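Local structure of monoglyceride lipase (Saccharomyces cerevisiae, 4ZWN) at residues Phe46-Phe50 against Phe92-Gln96; Met49-Asn55 against Ser85-Ser91; Glu72-Ile76 against Phe219-Met225. The protein hydrolyses monoacylglycerols, preferably monounsaturated ones, to free fatty acids and glycerol, and also takes part in the breakdown of fatty acid ethyl esters. The protein carries 2 engineered substitutions. All blocks are in the same frame, centred on the assembly; numbering follows the deposited sequence.

Contact 1 (Phe46-Phe50 against Phe92-Gln96)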
loop_
_atom_site.group_PDB
_atom_site.type_symbol
_atom_site.label_atom_id
_atom_site.label_comp_id
_atom_site.label_asym_id
_atom_site.label_seq_id
_atom_site.Cartn_x
_atom_site.Cartn_y
_atom_site.Cartn_z
ATOM N N PHE A 46 5.494 8.552 14.714
ATOM C CA PHE A 46 5.025 8.360 13.349
ATOM C C PHE A 46 5.005 9.659 12.548
ATOM O O PHE A 46 4.357 10.631 12.937
ATOM C CB PHE A 46 3.624 7.742 13.351
ATOM C CG PHE A 46 3.586 6.323 13.840
ATOM C CD1 PHE A 46 3.415 6.043 15.185
ATOM C CD2 PHE A 46 3.712 5.269 12.954
ATOM C CE1 PHE A 46 3.379 4.737 15.636
ATOM C CE2 PHE A 46 3.674 3.961 13.399
ATOM C CZ PHE A 46 3.509 3.696 14.742
ATOM N N GLY A 47 5.718 9.667 11.426
ATOM C CA GLY A 47 5.616 10.758 10.476
ATOM C C GLY A 47 4.420 10.526 9.569
ATOM O O GLY A 47 4.233 9.422 9.057
ATOM N N TYR A 48 3.600 11.553 9.373
ATOM C CA TYR A 48 2.410 11.402 8.547
ATOM C C TYR A 48 2.085 12.667 7.765
ATOM O O TYR A 48 2.622 13.739 8.040
ATOM C CB TYR A 48 1.205 10.999 9.404
ATOM C CG TYR A 48 0.725 12.086 10.339
ATOM C CD1 TYR A 48 -0.310 12.935 9.975
ATOM C CD2 TYR A 48 1.308 12.260 11.586
ATOM C CE1 TYR A 48 -0.750 13.928 10.826
ATOM C CE2 TYR A 48 0.874 13.248 12.444
ATOM C CZ TYR A 48 -0.155 14.079 12.060
ATOM O OH TYR A 48 -0.589 15.067 12.916
ATOM N N MET A 49 1.194 12.523 6.791
ATOM C CA MET A 49 0.780 13.631 5.944
ATOM C C MET A 49 -0.724 13.643 5.744
ATOM O O MET A 49 -1.348 12.597 5.559
ATOM C CB MET A 49 1.463 13.558 4.582
ATOM C CG MET A 49 2.872 14.087 4.556
ATOM S SD MET A 49 3.478 14.171 2.866
ATOM C CE MET A 49 5.103 14.872 3.134
ATOM N N PHE A 50 -1.303 14.836 5.786
ATOM C CA PHE A 50 -2.689 15.008 5.391
ATOM C C PHE A 50 -2.747 15.866 4.138
ATOM O O PHE A 50 -2.450 17.059 4.181
ATOM C CB PHE A 50 -3.513 15.643 6.506
ATOM C CG PHE A 50 -4.866 16.102 6.055
ATOM C CD1 PHE A 50 -5.843 15.181 5.714
ATOM C CD2 PHE A 50 -5.155 17.451 5.952
ATOM C CE1 PHE A 50 -7.088 15.600 5.286
ATOM C CE2 PHE A 50 -6.396 17.877 5.527
ATOM C CZ PHE A 50 -7.366 16.951 5.192
ATOM N N PHE A 92 -4.523 10.454 3.258
ATOM C CA PHE A 92 -3.781 10.343 4.498
ATOM C C PHE A 92 -2.830 9.165 4.396
ATOM O O PHE A 92 -3.242 8.051 4.073
ATOM C CB PHE A 92 -4.714 10.169 5.699
ATOM C CG PHE A 92 -4.003 10.215 7.029
ATOM C CD1 PHE A 92 -3.410 9.079 7.555
ATOM C CD2 PHE A 92 -3.927 11.397 7.748
ATOM C CE1 PHE A 92 -2.753 9.121 8.774
ATOM C CE2 PHE A 92 -3.273 11.445 8.966
ATOM C CZ PHE A 92 -2.686 10.308 9.480
ATOM N N THR A 93 -1.556 9.418 4.663
ATOM C CA THR A 93 -0.574 8.349 4.707
ATOM C C THR A 93 0.381 8.579 5.867
ATOM O O THR A 93 0.520 9.696 6.363
ATOM C CB THR A 93 0.217 8.239 3.385
ATOM O OG1 THR A 93 0.994 7.037 3.391
ATOM C CG2 THR A 93 1.138 9.435 3.202
ATOM N N PHE A 94 1.027 7.509 6.306
ATOM C CA PHE A 94 1.996 7.602 7.385
ATOM C C PHE A 94 3.106 6.592 7.156
ATOM O O PHE A 94 2.859 5.498 6.648
ATOM C CB PHE A 94 1.323 7.370 8.743
ATOM C CG PHE A 94 0.771 5.980 8.922
ATOM C CD1 PHE A 94 -0.472 5.642 8.414
ATOM C CD2 PHE A 94 1.495 5.015 9.606
ATOM C CE1 PHE A 94 -0.981 4.366 8.578
ATOM C CE2 PHE A 94 0.992 3.739 9.777
ATOM C CZ PHE A 94 -0.248 3.412 9.263
ATOM N N ASP A 95 4.331 6.967 7.506
ATOM C CA ASP A 95 5.432 6.017 7.485
ATOM C C ASP A 95 5.203 5.014 8.609
ATOM O O ASP A 95 5.163 5.384 9.779
ATOM C CB ASP A 95 6.782 6.725 7.640
ATOM C CG ASP A 95 7.144 7.578 6.430
ATOM O OD1 ASP A 95 6.457 7.478 5.390
ATOM O OD2 ASP A 95 8.128 8.342 6.515
ATOM N N GLN A 96 5.024 3.747 8.247
ATOM C CA GLN A 96 4.705 2.714 9.225
ATOM C C GLN A 96 5.908 2.384 10.099
ATOM O O GLN A 96 7.045 2.715 9.759
ATOM C CB GLN A 96 4.213 1.444 8.527
ATOM C CG GLN A 96 3.022 1.648 7.607
ATOM C CD GLN A 96 2.658 0.385 6.850
ATOM O OE1 GLN A 96 2.268 -0.618 7.447
ATOM N NE2 GLN A 96 2.795 0.426 5.530
#

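Contact 2 (Met49-Asn55 against Ser85-Ser91)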
loop_
_atom_site.group_PDB
_atom_site.type_symbol
_atom_site.label_atom_id
_atom_site.label_comp_id
_atom_site.label_asym_id
_atom_site.label_seq_id
_atom_site.Cartn_x
_atom_site.Cartn_y
_atom_site.Cartn_z
ATOM N N MET A 49 1.194 12.523 6.791
ATOM C CA MET A 49 0.780 13.631 5.944
ATOM C C MET A 49 -0.724 13.643 5.744
ATOM O O MET A 49 -1.348 12.597 5.559
ATOM C CB MET A 49 1.463 13.558 4.582
ATOM C CG MET A 49 2.872 14.087 4.556
ATOM S SD MET A 49 3.478 14.171 2.866
ATOM C CE MET A 49 5.103 14.872 3.134
ATOM N N PHE A 50 -1.303 14.836 5.786
ATOM C CA PHE A 50 -2.689 15.008 5.391
ATOM C C PHE A 50 -2.747 15.866 4.138
ATOM O O PHE A 50 -2.450 17.059 4.181
ATOM C CB PHE A 50 -3.513 15.643 6.506
ATOM C CG PHE A 50 -4.866 16.102 6.055
ATOM C CD1 PHE A 50 -5.843 15.181 5.714
ATOM C CD2 PHE A 50 -5.155 17.451 5.952
ATOM C CE1 PHE A 50 -7.088 15.600 5.286
ATOM C CE2 PHE A 50 -6.396 17.877 5.527
ATOM C CZ PHE A 50 -7.366 16.951 5.192
ATOM N N TRP A 51 -3.122 15.251 3.022
ATOM C CA TRP A 51 -3.156 15.948 1.744
ATOM C C TRP A 51 -4.572 16.404 1.416
ATOM O O TRP A 51 -5.427 15.586 1.083
ATOM C CB TRP A 51 -2.618 15.049 0.632
ATOM C CG TRP A 51 -2.052 15.807 -0.522
ATOM C CD1 TRP A 51 -2.700 16.725 -1.298
ATOM C CD2 TRP A 51 -0.723 15.706 -1.042
ATOM N NE1 TRP A 51 -1.853 17.207 -2.266
ATOM C CE2 TRP A 51 -0.632 16.597 -2.132
ATOM C CE3 TRP A 51 0.401 14.952 -0.692
ATOM C CZ2 TRP A 51 0.537 16.753 -2.874
ATOM C CZ3 TRP A 51 1.562 15.106 -1.432
ATOM C CH2 TRP A 51 1.621 15.999 -2.510
ATOM N N PRO A 52 -4.822 17.719 1.504
ATOM C CA PRO A 52 -6.163 18.282 1.309
ATOM C C PRO A 52 -6.555 18.403 -0.161
ATOM O O PRO A 52 -5.686 18.446 -1.031
ATOM C CB PRO A 52 -6.051 19.664 1.954
ATOM C CG PRO A 52 -4.624 20.045 1.740
ATOM C CD PRO A 52 -3.823 18.763 1.802
ATOM N N VAL A 53 -7.855 18.454 -0.426
ATOM C CA VAL A 53 -8.348 18.685 -1.777
ATOM C C VAL A 53 -7.977 20.091 -2.227
ATOM O O VAL A 53 -8.268 21.067 -1.535
ATOM C CB VAL A 53 -9.876 18.503 -1.866
ATOM C CG1 VAL A 53 -10.374 18.889 -3.250
ATOM C CG2 VAL A 53 -10.265 17.070 -1.528
ATOM N N GLN A 54 -7.321 20.194 -3.380
ATOM C CA GLN A 54 -6.901 21.490 -3.911
ATOM C C GLN A 54 -7.241 21.640 -5.390
ATOM O O GLN A 54 -6.354 21.581 -6.238
ATOM C CB GLN A 54 -5.397 21.685 -3.717
ATOM C CG GLN A 54 -4.921 21.523 -2.286
ATOM C CD GLN A 54 -3.410 21.557 -2.170
ATOM O OE1 GLN A 54 -2.742 22.361 -2.822
ATOM N NE2 GLN A 54 -2.862 20.676 -1.341
ATOM N N ASN A 55 -8.503 21.844 -5.666
ATOM C CA ASN A 55 -8.941 21.957 -7.022
ATOM C C ASN A 55 -9.837 23.146 -7.248
ATOM O O ASN A 55 -10.628 23.148 -8.147
ATOM C CB ASN A 55 -9.655 20.689 -7.438
ATOM C CG ASN A 55 -10.923 20.498 -6.697
ATOM O OD1 ASN A 55 -11.291 21.319 -5.900
ATOM N ND2 ASN A 55 -11.595 19.423 -6.957
ATOM N N SER A 85 -5.808 14.825 -4.998
ATOM C CA SER A 85 -6.114 16.168 -4.519
ATOM C C SER A 85 -6.774 17.001 -5.614
ATOM O O SER A 85 -7.698 17.771 -5.350
ATOM C CB SER A 85 -4.843 16.861 -4.023
ATOM O OG SER A 85 -5.121 18.164 -3.542
ATOM N N LEU A 86 -6.298 16.829 -6.845
ATOM C CA LEU A 86 -6.842 17.542 -7.997
ATOM C C LEU A 86 -8.247 17.076 -8.365
ATOM O O LEU A 86 -8.999 17.808 -9.011
ATOM C CB LEU A 86 -5.918 17.380 -9.208
ATOM C CG LEU A 86 -4.578 18.112 -9.151
ATOM C CD1 LEU A 86 -3.695 17.693 -10.309
ATOM C CD2 LEU A 86 -4.794 19.614 -9.166
ATOM N N ASN A 87 -8.599 15.859 -7.959
ATOM C CA ASN A 87 -9.876 15.273 -8.353
ATOM C C ASN A 87 -10.853 15.105 -7.197
ATOM O O ASN A 87 -11.750 14.263 -7.249
ATOM C CB ASN A 87 -9.644 13.927 -9.034
ATOM C CG ASN A 87 -8.954 14.072 -10.372
ATOM O OD1 ASN A 87 -9.607 14.210 -11.407
ATOM N ND2 ASN A 87 -7.627 14.054 -10.357
ATOM N N GLY A 88 -10.673 15.911 -6.156
ATOM C CA GLY A 88 -11.642 15.997 -5.080
ATOM C C GLY A 88 -11.553 14.918 -4.020
ATOM O O GLY A 88 -12.562 14.572 -3.405
ATOM N N TYR A 89 -10.352 14.391 -3.795
ATOM C CA TYR A 89 -10.158 13.366 -2.774
ATOM C C TYR A 89 -9.005 13.687 -1.830
ATOM O O TYR A 89 -7.881 13.953 -2.261
ATOM C CB TYR A 89 -9.927 12.000 -3.425
ATOM C CG TYR A 89 -11.155 11.460 -4.116
ATOM C CD1 TYR A 89 -12.143 10.798 -3.398
ATOM C CD2 TYR A 89 -11.332 11.622 -5.484
ATOM C CE1 TYR A 89 -13.272 10.309 -4.025
ATOM C CE2 TYR A 89 -12.453 11.136 -6.118
ATOM C CZ TYR A 89 -13.422 10.482 -5.385
ATOM O OH TYR A 89 -14.542 9.998 -6.015
ATOM N N GLU A 90 -9.301 13.657 -0.534
ATOM C CA GLU A 90 -8.280 13.824 0.489
ATOM C C GLU A 90 -7.452 12.553 0.623
ATOM O O GLU A 90 -7.946 11.452 0.374
ATOM C CB GLU A 90 -8.916 14.179 1.835
ATOM C CG GLU A 90 -9.621 15.521 1.856
ATOM C CD GLU A 90 -10.315 15.796 3.176
ATOM O OE1 GLU A 90 -10.547 14.836 3.943
ATOM O OE2 GLU A 90 -10.625 16.976 3.448
ATOM N N SER A 91 -6.193 12.707 1.017
ATOM C CA SER A 91 -5.332 11.560 1.273
ATOM C C SER A 91 -4.726 11.624 2.665
ATOM O O SER A 91 -4.451 12.704 3.191
ATOM C CB SER A 91 -4.212 11.470 0.234
ATOM O OG SER A 91 -4.715 11.190 -1.058
HETATM O O HOH W 1 -9.424 19.228 1.879
#

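Contact 3 (Glu72-Ile76 against Phe219-Met225)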
loop_
_atom_site.group_PDB
_atom_site.type_symbol
_atom_site.label_atom_id
_atom_site.label_comp_id
_atom_site.label_asym_id
_atom_site.label_seq_id
_atom_site.Cartn_x
_atom_site.Cartn_y
_atom_site.Cartn_z
ATOM N N GLU A 72 9.021 1.725 1.047
ATOM C CA GLU A 72 8.418 2.976 0.608
ATOM C C GLU A 72 8.228 3.955 1.764
ATOM O O GLU A 72 8.473 3.619 2.923
ATOM C CB GLU A 72 7.075 2.708 -0.078
ATOM C CG GLU A 72 7.184 1.981 -1.412
ATOM C CD GLU A 72 5.847 1.874 -2.118
ATOM O OE1 GLU A 72 4.808 2.068 -1.450
ATOM O OE2 GLU A 72 5.833 1.606 -3.340
ATOM N N TYR A 73 7.790 5.165 1.430
ATOM C CA TYR A 73 7.516 6.210 2.414
ATOM C C TYR A 73 6.679 7.308 1.749
ATOM O O TYR A 73 6.236 7.140 0.613
ATOM C CB TYR A 73 8.818 6.777 3.007
ATOM C CG TYR A 73 9.730 7.448 2.002
ATOM C CD1 TYR A 73 10.410 6.704 1.047
ATOM C CD2 TYR A 73 9.920 8.823 2.019
ATOM C CE1 TYR A 73 11.238 7.308 0.127
ATOM C CE2 TYR A 73 10.751 9.437 1.104
ATOM C CZ TYR A 73 11.405 8.675 0.156
ATOM O OH TYR A 73 12.237 9.276 -0.761
ATOM N N THR A 74 6.464 8.417 2.453
ATOM C CA THR A 74 5.541 9.463 2.002
ATOM C C THR A 74 5.764 9.946 0.566
ATOM O O THR A 74 4.817 10.016 -0.215
ATOM C CB THR A 74 5.605 10.694 2.925
ATOM O OG1 THR A 74 6.948 11.190 2.971
ATOM C CG2 THR A 74 5.148 10.332 4.331
ATOM N N LYS A 75 7.009 10.272 0.222
ATOM C CA LYS A 75 7.330 10.833 -1.093
ATOM C C LYS A 75 6.908 9.919 -2.243
ATOM O O LYS A 75 6.535 10.395 -3.318
ATOM C CB LYS A 75 8.833 11.134 -1.196
ATOM C CG LYS A 75 9.276 11.663 -2.560
ATOM C CD LYS A 75 10.771 11.946 -2.602
ATOM C CE LYS A 75 11.100 13.297 -1.985
ATOM N NZ LYS A 75 10.506 14.411 -2.773
ATOM N N ILE A 76 6.967 8.610 -2.016
ATOM C CA ILE A 76 6.603 7.645 -3.048
ATOM C C ILE A 76 5.131 7.798 -3.435
ATOM O O ILE A 76 4.758 7.608 -4.592
ATOM C CB ILE A 76 6.879 6.197 -2.589
ATOM C CG1 ILE A 76 8.338 6.049 -2.150
ATOM C CG2 ILE A 76 6.565 5.201 -3.700
ATOM C CD1 ILE A 76 9.344 6.342 -3.247
ATOM N N PHE A 219 15.932 7.721 -10.046
ATOM C CA PHE A 219 15.581 8.385 -8.797
ATOM C C PHE A 219 15.608 7.422 -7.614
ATOM O O PHE A 219 16.201 7.716 -6.577
ATOM C CB PHE A 219 14.198 9.029 -8.903
ATOM C CG PHE A 219 13.519 9.226 -7.576
ATOM C CD1 PHE A 219 13.895 10.262 -6.737
ATOM C CD2 PHE A 219 12.502 8.375 -7.167
ATOM C CE1 PHE A 219 13.273 10.446 -5.516
ATOM C CE2 PHE A 219 11.877 8.553 -5.948
ATOM C CZ PHE A 219 12.262 9.589 -5.121
ATOM N N LEU A 220 14.955 6.275 -7.783
ATOM C CA LEU A 220 14.813 5.301 -6.709
ATOM C C LEU A 220 16.165 4.745 -6.271
ATOM O O LEU A 220 16.427 4.589 -5.078
ATOM C CB LEU A 220 13.894 4.160 -7.147
ATOM C CG LEU A 220 13.343 3.272 -6.033
ATOM C CD1 LEU A 220 12.491 4.090 -5.073
ATOM C CD2 LEU A 220 12.542 2.123 -6.618
ATOM N N GLY A 221 17.023 4.457 -7.245
ATOM C CA GLY A 221 18.341 3.916 -6.966
ATOM C C GLY A 221 19.276 4.913 -6.305
ATOM O O GLY A 221 20.260 4.526 -5.676
ATOM N N SER A 222 18.968 6.198 -6.445
ATOM C CA SER A 222 19.816 7.251 -5.894
ATOM C C SER A 222 19.209 7.882 -4.646
ATOM O O SER A 222 19.868 8.649 -3.948
ATOM C CB SER A 222 20.069 8.335 -6.943
ATOM O OG SER A 222 20.651 7.788 -8.112
ATOM N N ASP A 223 17.950 7.557 -4.373
ATOM C CA ASP A 223 17.235 8.149 -3.249
ATOM C C ASP A 223 17.784 7.648 -1.913
ATOM O O ASP A 223 17.756 6.447 -1.637
ATOM C CB ASP A 223 15.739 7.849 -3.357
ATOM C CG ASP A 223 14.932 8.493 -2.250
ATOM O OD1 ASP A 223 15.319 9.584 -1.782
ATOM O OD2 ASP A 223 13.906 7.908 -1.846
ATOM N N PRO A 224 18.292 8.572 -1.081
ATOM C CA PRO A 224 18.849 8.249 0.238
ATOM C C PRO A 224 17.819 7.652 1.191
ATOM O O PRO A 224 18.189 6.919 2.107
ATOM C CB PRO A 224 19.335 9.607 0.757
ATOM C CG PRO A 224 19.540 10.433 -0.466
ATOM C CD PRO A 224 18.469 9.996 -1.417
ATOM N N MET A 225 16.546 7.970 0.979
ATOM C CA MET A 225 15.473 7.453 1.824
ATOM C C MET A 225 15.023 6.061 1.385
ATOM O O MET A 225 14.238 5.410 2.072
ATOM C CB MET A 225 14.276 8.409 1.814
ATOM C CG MET A 225 14.451 9.666 2.652
ATOM S SD MET A 225 14.327 9.345 4.424
ATOM C CE MET A 225 12.741 8.518 4.512
#

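Contact 1 (Phe46-Phe50 against Phe92-Gln96)
Gly47 O takes a hydrogen bond from Asp95 N at 2.9 Å, almost in line with the carbonyl (C=O...N angle 167°), and a bent CA-H...O contact from Phe94 is added. Two residues along the strand, Met49 N reaches Thr93 O, also at 2.9 Å, while the return bond from Thr93 N to Met49 O is weak at 3.3 Å. The register leaves Tyr48-Phe94 and Phe50-Phe92 as non-hydrogen-bonded pairs whose aromatic side chains share one face of the sheet. The CG of Phe92 is turned away from its own backbone N (chi1 -173°), which carries the ring across to Tyr48; its CE2 comes within 3.5 Å of Tyr48 CD1. The two planes are 26° apart but slid, so overlap is slight. Replacing Phe92 with alanine would probably open a gap beside the Tyr48 ring and leave that ring freer to turn. Phe46 lies alongside Phe94, CD2 to CD2 at 4.0 Å, and turns an edge to Asp95 O, with Phe46 CD2 3.5 Å away; Thr102 OG1 bonds to the same oxygen. Phe123 of helix 113-134 stacks on Phe94. On the other face, Thr93 OG1 bonds to Leu66 O of the next strand. Such an antiparallel strand, set beside the mainly parallel strands of a sheet flanked by helices, is characteristic of the alpha/beta hydrolase fold.

Contact 2 (Met49-Asn55 against Ser85-Ser91)
Ser85 is held closely by the chain that leaves strand 44-51. Its OG donates to Pro52 O at 2.6 Å, in the carbonyl plane, and weakly accepts from Gln54 N. That same N-H also reaches Ser85 O at 3.1 Å, approaching from above the carbonyl plane. A chi1 of -179° swings OG to the side opposite its own N, toward Pro52 O and Gln54 N, while Ser85 CB packs 3.5 Å from Trp51 CD1. The indole nitrogen has its own partner in Thr31 OG1. Nearby, Trp51 and Ser91 form an antiparallel hydrogen-bonded pair, Trp51 N to Ser91 O being 2.9 Å, and their CB atoms lie side by side on one face of the sheet. Residues 85-91 form the end of a beta-alpha-beta crossover, in which helix 78-86 turns through Gly88, with positive phi, into strand 89-94, parallel to strand 62-67. Val53 fits against this turn, placing CG2 3.5 Å from Tyr89 N. The packing is thinner at Leu86, whose CD2 comes no nearer than 3.9 Å to Gln54 O. It is looser too towards Phe50, where a water accepts from Val53 N and donates to Glu90 OE2, linking the two chains. The Glu90 carboxylate, paired with Lys134 and Arg63, stands at the edge of the Phe50 ring, the two planes 83° apart and Phe50 CZ 3.7 Å from Glu90 OE2.

Contact 3 (Glu72-Ile76 against Phe219-Met225)
Hydrogen bonding across the contact centres on Tyr73, whose OH donates to Asp223 OD2. The modelled separation of 2.4 Å is very short, and its exact length is doubtful. Tyr73 and Asp223 reach toward each other from the two sides of the contact, with OD2 near the plane of the phenol ring and the carboxylate turned 26° from that plane. Asp223 has further support: Ser226 OG bonds to the same OD2, and Met225 N gives a weak bond to OD1. Ser226 and Met225 are likely to limit rotation of the carboxylate. Lys75 NZ is 6.9 Å from Asp223 OD1, so the opposite charges do not touch, although the lysine may modestly stabilise the carboxylate's negative charge.

The second kind of interaction is a Met-aromatic contact. Met225 crosses one face of the Tyr73 ring, beginning with CB, which lies 3.3 Å from Tyr73 CZ. Bends at chi2 (-74°) and chi3 (-54°) fold the chain back, bringing Met225 CE over the same ring for a CH-pi contact, 4.1 Å from the centroid. The sulfur sits farther above that face.

Apolar packing supplies the remainder. Ile76 CD1 reaches Leu220 CD1 at 4.3 Å and also comes to the edge of the Phe219 ring. Another part of this edge meets the aliphatic run of Lys75, with Lys75 CD 3.8 Å from Phe219 CZ. Tyr25 joins the two sides, making a cation-pi contact with Lys75 and an edge-to-face contact with Phe219.

The contact ties the loop between strand 62-67 and helix 78-86 to the end of helix 214-222. That helix belongs to the largely helical insertion between sheet strands 165-169 and 264-269, the position of the cap in this lipase family, and its Leu220 also packs on helix 207-210.

From the N terminus, strand 44-51 enters contacts 1 and 2 almost together, sharing Met49 and Phe50. Contact 2 closes the shorter loop, returning at 85-91, from the end of helix 78-86 into strand 89-94, after strand 62-67; contact 1 closes slightly outside it at 92-96, farther along the same pair of strands. Contact 3 starts within both loops, at 72-76, but is completed only at 219-225, after 142 intervening residues, and so crosses the other two. Thr74 provides the physical junction: its N bonds weakly to Asp95 OD1, and its side chain packs against Met49 and Thr93. The antiparallel side of the central sheet is thus connected, through one loop, to helix 214-222.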